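Local coordinates for protein condensin complex subunit 3 (Schizosaccharomyces pombe, PDB 5OQR) that serves as a regulatory subunit of the condensin complex, which is required to convert interphase chromatin into condensed, mitotic-like chromosomes, at residues 748-759 and 773-784. Sequence-based numbering, arbitrary orientation.
Sequences YQRTKRKLETYE and LAKFERMLLQNE
Helices 748-759 and 773-784 pack nearly antiparallel, with axes 9.5 Å apart at closest and directions differing by 156°, their backbones nearest at Y748 and L780, with CA atoms 5.5 Å apart. The flat ring of Y748 suits its place because it can lie against N783, with N783 CB over one face, 3.6 Å from the ring centroid in a CH-pi contact, and L780 CD2 at the edge. Its OH hydrogen-bonds P740 O and L743 N beyond the two helices, which tethers the outer end of the ring. K752 is a knob in the hole formed by E777, L780, L781 and E784. With CG anti to the backbone N (chi1 -176°), its methylenes lie along the partly exposed border of the interface, with CE 4.0 Å from L781 CD2, and a bend at chi4 turns NZ to a salt bridge with E756 OE1 on its own helix. E777 OE1, 4.2 Å from K752 NZ, is too far for a salt bridge but probably adds a weaker attraction. Farther along, branched L755 meets L773 through their CD2 methyls, and L773 CD1 touches the edge of the Y758 ring. T751 points CG2 at the rim of F776, while its OG1 is hydrogen-bonded to N712 OD1. Helix 706-717 covers T751 and L755, and helix 725-736 packs on Y758, L773 and F776, joining this C-terminal hairpin to the alpha-helical solenoid.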
ATOM      1  N   TYR A 748       5.138 -31.340  25.913  1.00 50.31           N
ATOM      2  CA  TYR A 748       5.508 -32.300  24.879  1.00 46.20           C
ATOM      3  C   TYR A 748       4.855 -33.652  25.133  1.00 40.51           C
ATOM      4  O   TYR A 748       4.450 -34.342  24.191  1.00 36.67           O
ATOM      5  CB  TYR A 748       7.027 -32.446  24.816  1.00 35.91           C
ATOM      6  CG  TYR A 748       7.763 -31.150  24.594  1.00 32.67           C
ATOM      7  CD1 TYR A 748       7.602 -30.432  23.420  1.00 40.47           C
ATOM      8  CD2 TYR A 748       8.628 -30.650  25.554  1.00 37.86           C
ATOM      9  CE1 TYR A 748       8.274 -29.247  23.213  1.00 37.38           C
ATOM     10  CE2 TYR A 748       9.306 -29.467  25.355  1.00 40.67           C
ATOM     11  CZ  TYR A 748       9.126 -28.771  24.182  1.00 37.28           C
ATOM     12  OH  TYR A 748       9.802 -27.589  23.978  1.00 44.69           O
ATOM     13  N   GLN A 749       4.748 -34.050  26.402  1.00 43.31           N
ATOM     14  CA  GLN A 749       4.085 -35.308  26.726  1.00 48.42           C
ATOM     15  C   GLN A 749       2.619 -35.273  26.322  1.00 42.27           C
ATOM     16  O   GLN A 749       2.080 -36.266  25.822  1.00 38.89           O
ATOM     17  CB  GLN A 749       4.220 -35.603  28.219  1.00 63.87           C
ATOM     18  CG  GLN A 749       5.635 -35.928  28.664  1.00 61.39           C
ATOM     19  CD  GLN A 749       5.766 -36.007  30.172  1.00 67.83           C
ATOM     20  OE1 GLN A 749       4.772 -35.955  30.897  1.00 62.75           O
ATOM     21  NE2 GLN A 749       6.996 -36.132  30.652  1.00 65.57           N
ATOM     22  N   ARG A 750       1.954 -34.133  26.525  1.00 42.19           N
ATOM     23  CA  ARG A 750       0.534 -34.043  26.213  1.00 39.93           C
ATOM     24  C   ARG A 750       0.293 -34.133  24.712  1.00 37.18           C
ATOM     25  O   ARG A 750      -0.671 -34.767  24.271  1.00 35.28           O
ATOM     26  CB  ARG A 750      -0.047 -32.743  26.768  1.00 40.65           C
ATOM     27  CG  ARG A 750      -1.498 -32.865  27.195  1.00 60.20           C
ATOM     28  CD  ARG A 750      -2.319 -31.648  26.811  1.00 66.69           C
ATOM     29  NE  ARG A 750      -3.747 -31.890  27.001  1.00 79.57           N
ATOM     30  CZ  ARG A 750      -4.716 -31.142  26.482  1.00 79.13           C
ATOM     31  NH1 ARG A 750      -4.421 -30.091  25.727  1.00 76.33           N
ATOM     32  NH2 ARG A 750      -5.985 -31.449  26.712  1.00 81.25           N
ATOM     33  N   THR A 751       1.158 -33.508  23.911  1.00 38.10           N
ATOM     34  CA  THR A 751       0.979 -33.553  22.464  1.00 36.59           C
ATOM     35  C   THR A 751       1.273 -34.944  21.919  1.00 30.45           C
ATOM     36  O   THR A 751       0.618 -35.395  20.974  1.00 34.74           O
ATOM     37  CB  THR A 751       1.866 -32.505  21.787  1.00 33.36           C
ATOM     38  OG1 THR A 751       1.434 -31.197  22.174  1.00 30.11           O
ATOM     39  CG2 THR A 751       1.790 -32.613  20.269  1.00 31.10           C
ATOM     40  N   LYS A 752       2.256 -35.637  22.497  1.00 37.75           N
ATOM     41  CA  LYS A 752       2.529 -37.004  22.072  1.00 39.50           C
ATOM     42  C   LYS A 752       1.334 -37.908  22.347  1.00 39.53           C
ATOM     43  O   LYS A 752       1.005 -38.779  21.535  1.00 41.09           O
ATOM     44  CB  LYS A 752       3.781 -37.535  22.768  1.00 43.01           C
ATOM     45  CG  LYS A 752       4.189 -38.922  22.306  1.00 51.14           C
ATOM     46  CD  LYS A 752       5.643 -39.220  22.630  1.00 69.73           C
ATOM     47  CE  LYS A 752       6.040 -40.609  22.157  1.00 59.63           C
ATOM     48  NZ  LYS A 752       5.244 -41.676  22.827  1.00 77.79           N
ATOM     49  N   ARG A 753       0.668 -37.715  23.488  1.00 40.14           N
ATOM     50  CA  ARG A 753      -0.581 -38.424  23.742  1.00 34.97           C
ATOM     51  C   ARG A 753      -1.588 -38.167  22.631  1.00 38.08           C
ATOM     52  O   ARG A 753      -2.284 -39.087  22.187  1.00 45.52           O
ATOM     53  CB  ARG A 753      -1.156 -38.003  25.093  1.00 42.03           C
ATOM     54  CG  ARG A 753      -0.905 -38.992  26.216  1.00 41.12           C
ATOM     55  CD  ARG A 753      -0.573 -38.277  27.513  1.00 55.47           C
ATOM     56  NE  ARG A 753      -1.551 -37.242  27.838  1.00 63.07           N
ATOM     57  CZ  ARG A 753      -1.333 -36.243  28.688  1.00 52.95           C
ATOM     58  NH1 ARG A 753      -0.163 -36.130  29.302  1.00 52.47           N
ATOM     59  NH2 ARG A 753      -2.285 -35.349  28.917  1.00 48.75           N
ATOM     60  N   LYS A 754      -1.681 -36.918  22.170  1.00 41.72           N
ATOM     61  CA  LYS A 754      -2.549 -36.605  21.040  1.00 34.41           C
ATOM     62  C   LYS A 754      -2.084 -37.330  19.784  1.00 33.47           C
ATOM     63  O   LYS A 754      -2.891 -37.908  19.051  1.00 35.41           O
ATOM     64  CB  LYS A 754      -2.579 -35.093  20.807  1.00 36.03           C
ATOM     65  CG  LYS A 754      -3.887 -34.427  21.174  1.00 40.58           C
ATOM     66  CD  LYS A 754      -3.999 -34.182  22.662  1.00 36.78           C
ATOM     67  CE  LYS A 754      -5.354 -33.596  23.010  1.00 44.14           C
ATOM     68  NZ  LYS A 754      -5.609 -33.595  24.473  1.00 74.27           N
ATOM     69  N   LEU A 755      -0.778 -37.296  19.518  1.00 33.17           N
ATOM     70  CA  LEU A 755      -0.210 -38.050  18.406  1.00 37.31           C
ATOM     71  C   LEU A 755      -0.636 -39.513  18.466  1.00 45.60           C
ATOM     72  O   LEU A 755      -1.101 -40.079  17.471  1.00 45.80           O
ATOM     73  CB  LEU A 755       1.318 -37.919  18.435  1.00 38.83           C
ATOM     74  CG  LEU A 755       2.208 -38.560  17.359  1.00 41.02           C
ATOM     75  CD1 LEU A 755       2.341 -40.073  17.523  1.00 52.07           C
ATOM     76  CD2 LEU A 755       1.728 -38.216  15.966  1.00 43.17           C
ATOM     77  N   GLU A 756      -0.492 -40.138  19.636  1.00 45.86           N
ATOM     78  CA  GLU A 756      -0.793 -41.560  19.761  1.00 40.34           C
ATOM     79  C   GLU A 756      -2.276 -41.837  19.565  1.00 35.63           C
ATOM     80  O   GLU A 756      -2.647 -42.817  18.911  1.00 39.34           O
ATOM     81  CB  GLU A 756      -0.331 -42.070  21.124  1.00 50.44           C
ATOM     82  CG  GLU A 756       1.175 -42.042  21.309  1.00 65.46           C
ATOM     83  CD  GLU A 756       1.596 -42.365  22.731  1.00 78.33           C
ATOM     84  OE1 GLU A 756       2.816 -42.425  22.992  1.00 80.82           O
ATOM     85  OE2 GLU A 756       0.707 -42.558  23.588  1.00 66.77           O
ATOM     86  N   THR A 757      -3.141 -40.997  20.134  1.00 33.76           N
ATOM     87  CA  THR A 757      -4.577 -41.183  19.948  1.00 39.45           C
ATOM     88  C   THR A 757      -4.939 -41.201  18.469  1.00 41.17           C
ATOM     89  O   THR A 757      -5.782 -41.996  18.039  1.00 44.50           O
ATOM     90  CB  THR A 757      -5.347 -40.082  20.674  1.00 45.32           C
ATOM     91  OG1 THR A 757      -5.086 -40.162  22.080  1.00 49.36           O
ATOM     92  CG2 THR A 757      -6.853 -40.214  20.432  1.00 44.41           C
ATOM     93  N   TYR A 758      -4.321 -40.326  17.676  1.00 41.00           N
ATOM     94  CA  TYR A 758      -4.598 -40.322  16.245  1.00 42.09           C
ATOM     95  C   TYR A 758      -4.034 -41.566  15.573  1.00 41.66           C
ATOM     96  O   TYR A 758      -4.677 -42.151  14.694  1.00 42.11           O
ATOM     97  CB  TYR A 758      -4.027 -39.063  15.594  1.00 36.09           C
ATOM     98  CG  TYR A 758      -3.913 -39.194  14.096  1.00 38.57           C
ATOM     99  CD1 TYR A 758      -2.686 -39.419  13.494  1.00 39.08           C
ATOM    100  CD2 TYR A 758      -5.036 -39.123  13.287  1.00 41.15           C
ATOM    101  CE1 TYR A 758      -2.579 -39.553  12.127  1.00 40.70           C
ATOM    102  CE2 TYR A 758      -4.940 -39.256  11.919  1.00 39.36           C
ATOM    103  CZ  TYR A 758      -3.708 -39.473  11.344  1.00 39.02           C
ATOM    104  OH  TYR A 758      -3.604 -39.609   9.981  1.00 41.84           O
ATOM    105  N   GLU A 759      -2.828 -41.981  15.966  1.00 43.86           N
ATOM    106  CA  GLU A 759      -2.234 -43.180  15.388  1.00 47.04           C
ATOM    107  C   GLU A 759      -3.087 -44.412  15.656  1.00 44.49           C
ATOM    108  O   GLU A 759      -3.143 -45.320  14.821  1.00 49.23           O
ATOM    109  CB  GLU A 759      -0.824 -43.381  15.941  1.00 47.00           C
ATOM    110  CG  GLU A 759       0.154 -42.283  15.566  1.00 44.80           C
ATOM    111  CD  GLU A 759       0.665 -42.416  14.145  1.00 51.34           C
ATOM    112  OE1 GLU A 759       1.767 -41.903  13.854  1.00 48.63           O
ATOM    113  OE2 GLU A 759      -0.032 -43.040  13.317  1.00 58.88           O
ATOM    114  N   LEU A 773       5.132 -37.356  10.414  1.00 29.26           N
ATOM    115  CA  LEU A 773       4.699 -37.762  11.746  1.00 28.98           C
ATOM    116  C   LEU A 773       5.856 -38.332  12.554  1.00 31.46           C
ATOM    117  O   LEU A 773       5.980 -38.057  13.751  1.00 30.68           O
ATOM    118  CB  LEU A 773       3.565 -38.778  11.639  1.00 33.80           C
ATOM    119  CG  LEU A 773       2.231 -38.239  11.122  1.00 37.88           C
ATOM    120  CD1 LEU A 773       1.245 -39.372  10.924  1.00 42.37           C
ATOM    121  CD2 LEU A 773       1.657 -37.198  12.073  1.00 44.18           C
ATOM    122  N   ALA A 774       6.718 -39.125  11.916  1.00 37.45           N
ATOM    123  CA  ALA A 774       7.855 -39.699  12.626  1.00 35.57           C
ATOM    124  C   ALA A 774       8.840 -38.619  13.051  1.00 34.51           C
ATOM    125  O   ALA A 774       9.339 -38.634  14.180  1.00 35.07           O
ATOM    126  CB  ALA A 774       8.549 -40.739  11.750  1.00 28.76           C
ATOM    127  N   LYS A 775       9.132 -37.674  12.160  1.00 33.55           N
ATOM    128  CA  LYS A 775      10.040 -36.590  12.511  1.00 33.25           C
ATOM    129  C   LYS A 775       9.456 -35.710  13.607  1.00 28.24           C
ATOM    130  O   LYS A 775      10.199 -35.200  14.453  1.00 27.43           O
ATOM    131  CB  LYS A 775      10.355 -35.764  11.269  1.00 35.89           C
ATOM    132  CG  LYS A 775      11.668 -35.006  11.340  1.00 47.94           C
ATOM    133  CD  LYS A 775      11.984 -34.321  10.019  1.00 61.55           C
ATOM    134  CE  LYS A 775      12.304 -35.327   8.919  1.00 66.81           C
ATOM    135  NZ  LYS A 775      11.470 -35.107   7.705  1.00 75.24           N
ATOM    136  N   PHE A 776       8.136 -35.521  13.608  1.00 29.51           N
ATOM    137  CA  PHE A 776       7.492 -34.750  14.663  1.00 28.04           C
ATOM    138  C   PHE A 776       7.508 -35.510  15.983  1.00 29.70           C
ATOM    139  O   PHE A 776       7.790 -34.931  17.038  1.00 27.43           O
ATOM    140  CB  PHE A 776       6.059 -34.414  14.252  1.00 26.94           C
ATOM    141  CG  PHE A 776       5.408 -33.375  15.111  1.00 23.13           C
ATOM    142  CD1 PHE A 776       5.561 -32.031  14.827  1.00 26.43           C
ATOM    143  CD2 PHE A 776       4.639 -33.740  16.200  1.00 25.84           C
ATOM    144  CE1 PHE A 776       4.964 -31.070  15.614  1.00 24.99           C
ATOM    145  CE2 PHE A 776       4.039 -32.784  16.991  1.00 28.34           C
ATOM    146  CZ  PHE A 776       4.200 -31.447  16.697  1.00 30.09           C
ATOM    147  N   GLU A 777       7.216 -36.812  15.941  1.00 31.23           N
ATOM    148  CA  GLU A 777       7.201 -37.609  17.163  1.00 29.56           C
ATOM    149  C   GLU A 777       8.580 -37.655  17.807  1.00 28.77           C
ATOM    150  O   GLU A 777       8.699 -37.636  19.037  1.00 29.83           O
ATOM    151  CB  GLU A 777       6.704 -39.019  16.854  1.00 31.50           C
ATOM    152  CG  GLU A 777       6.373 -39.839  18.078  1.00 39.48           C
ATOM    153  CD  GLU A 777       5.699 -41.149  17.727  1.00 44.73           C
ATOM    154  OE1 GLU A 777       5.485 -41.974  18.638  1.00 41.35           O
ATOM    155  OE2 GLU A 777       5.383 -41.350  16.536  1.00 47.45           O
ATOM    156  N   ARG A 778       9.636 -37.715  16.994  1.00 28.74           N
ATOM    157  CA  ARG A 778      10.986 -37.734  17.543  1.00 27.17           C
ATOM    158  C   ARG A 778      11.402 -36.366  18.063  1.00 29.07           C
ATOM    159  O   ARG A 778      12.162 -36.280  19.033  1.00 33.92           O
ATOM    160  CB  ARG A 778      11.975 -38.230  16.490  1.00 36.86           C
ATOM    161  CG  ARG A 778      11.978 -39.739  16.318  1.00 40.74           C
ATOM    162  CD  ARG A 778      13.144 -40.197  15.467  1.00 42.42           C
ATOM    163  NE  ARG A 778      13.020 -39.755  14.081  1.00 46.32           N
ATOM    164  CZ  ARG A 778      12.465 -40.468  13.106  1.00 48.88           C
ATOM    165  NH1 ARG A 778      11.973 -41.677  13.349  1.00 42.94           N
ATOM    166  NH2 ARG A 778      12.404 -39.970  11.879  1.00 49.03           N
ATOM    167  N   MET A 779      10.922 -35.289  17.439  1.00 37.78           N
ATOM    168  CA  MET A 779      11.174 -33.957  17.975  1.00 31.54           C
ATOM    169  C   MET A 779      10.617 -33.825  19.387  1.00 33.50           C
ATOM    170  O   MET A 779      11.281 -33.282  20.276  1.00 30.96           O
ATOM    171  CB  MET A 779      10.568 -32.905  17.046  1.00 28.16           C
ATOM    172  CG  MET A 779      10.576 -31.483  17.601  1.00 42.91           C
ATOM    173  SD  MET A 779       9.133 -31.067  18.606  1.00 44.21           S
ATOM    174  CE  MET A 779       7.830 -31.129  17.384  1.00 36.14           C
ATOM    175  N   LEU A 780       9.401 -34.323  19.614  1.00 27.89           N
ATOM    176  CA  LEU A 780       8.820 -34.278  20.952  1.00 30.38           C
ATOM    177  C   LEU A 780       9.705 -35.005  21.958  1.00 38.12           C
ATOM    178  O   LEU A 780       9.989 -34.485  23.042  1.00 40.93           O
ATOM    179  CB  LEU A 780       7.417 -34.883  20.930  1.00 32.51           C
ATOM    180  CG  LEU A 780       6.379 -34.130  20.097  1.00 32.17           C
ATOM    181  CD1 LEU A 780       5.116 -34.958  19.935  1.00 27.76           C
ATOM    182  CD2 LEU A 780       6.056 -32.791  20.735  1.00 35.21           C
ATOM    183  N   LEU A 781      10.151 -36.214  21.613  1.00 39.97           N
ATOM    184  CA  LEU A 781      11.024 -36.966  22.508  1.00 36.51           C
ATOM    185  C   LEU A 781      12.291 -36.185  22.820  1.00 35.08           C
ATOM    186  O   LEU A 781      12.716 -36.098  23.977  1.00 39.71           O
ATOM    187  CB  LEU A 781      11.375 -38.315  21.882  1.00 31.88           C
ATOM    188  CG  LEU A 781      10.240 -39.328  21.754  1.00 29.82           C
ATOM    189  CD1 LEU A 781      10.657 -40.472  20.853  1.00 31.32           C
ATOM    190  CD2 LEU A 781       9.843 -39.842  23.120  1.00 38.50           C
ATOM    191  N   GLN A 782      12.913 -35.609  21.793  1.00 33.72           N
ATOM    192  CA  GLN A 782      14.175 -34.904  21.991  1.00 38.37           C
ATOM    193  C   GLN A 782      14.005 -33.701  22.910  1.00 39.74           C
ATOM    194  O   GLN A 782      14.881 -33.413  23.731  1.00 40.93           O
ATOM    195  CB  GLN A 782      14.739 -34.476  20.639  1.00 36.34           C
ATOM    196  CG  GLN A 782      15.996 -33.639  20.721  1.00 35.50           C
ATOM    197  CD  GLN A 782      16.547 -33.314  19.353  1.00 46.75           C
ATOM    198  OE1 GLN A 782      16.331 -34.054  18.395  1.00 52.57           O
ATOM    199  NE2 GLN A 782      17.254 -32.197  19.250  1.00 70.08           N
ATOM    200  N   ASN A 783      12.887 -32.981  22.786  1.00 41.39           N
ATOM    201  CA  ASN A 783      12.686 -31.794  23.608  1.00 42.75           C
ATOM    202  C   ASN A 783      12.296 -32.144  25.039  1.00 42.03           C
ATOM    203  O   ASN A 783      12.633 -31.398  25.963  1.00 47.21           O
ATOM    204  CB  ASN A 783      11.633 -30.887  22.971  1.00 36.63           C
ATOM    205  CG  ASN A 783      12.126 -30.236  21.700  1.00 35.13           C
ATOM    206  OD1 ASN A 783      13.330 -30.137  21.471  1.00 37.09           O
ATOM    207  ND2 ASN A 783      11.202 -29.785  20.865  1.00 37.48           N
ATOM    208  N   GLU A 784      11.591 -33.259  25.245  1.00 40.34           N
ATOM    209  CA  GLU A 784      11.407 -33.770  26.600  1.00 42.56           C
ATOM    210  C   GLU A 784      12.748 -34.078  27.249  1.00 49.43           C
ATOM    211  O   GLU A 784      12.975 -33.752  28.419  1.00 63.27           O
ATOM    212  CB  GLU A 784      10.551 -35.035  26.585  1.00 43.33           C
ATOM    213  CG  GLU A 784       9.121 -34.858  26.144  1.00 46.82           C
ATOM    214  CD  GLU A 784       8.332 -36.153  26.253  1.00 55.11           C
ATOM    215  OE1 GLU A 784       8.619 -36.943  27.176  1.00 55.98           O
ATOM    216  OE2 GLU A 784       7.436 -36.390  25.413  1.00 56.90           O
TER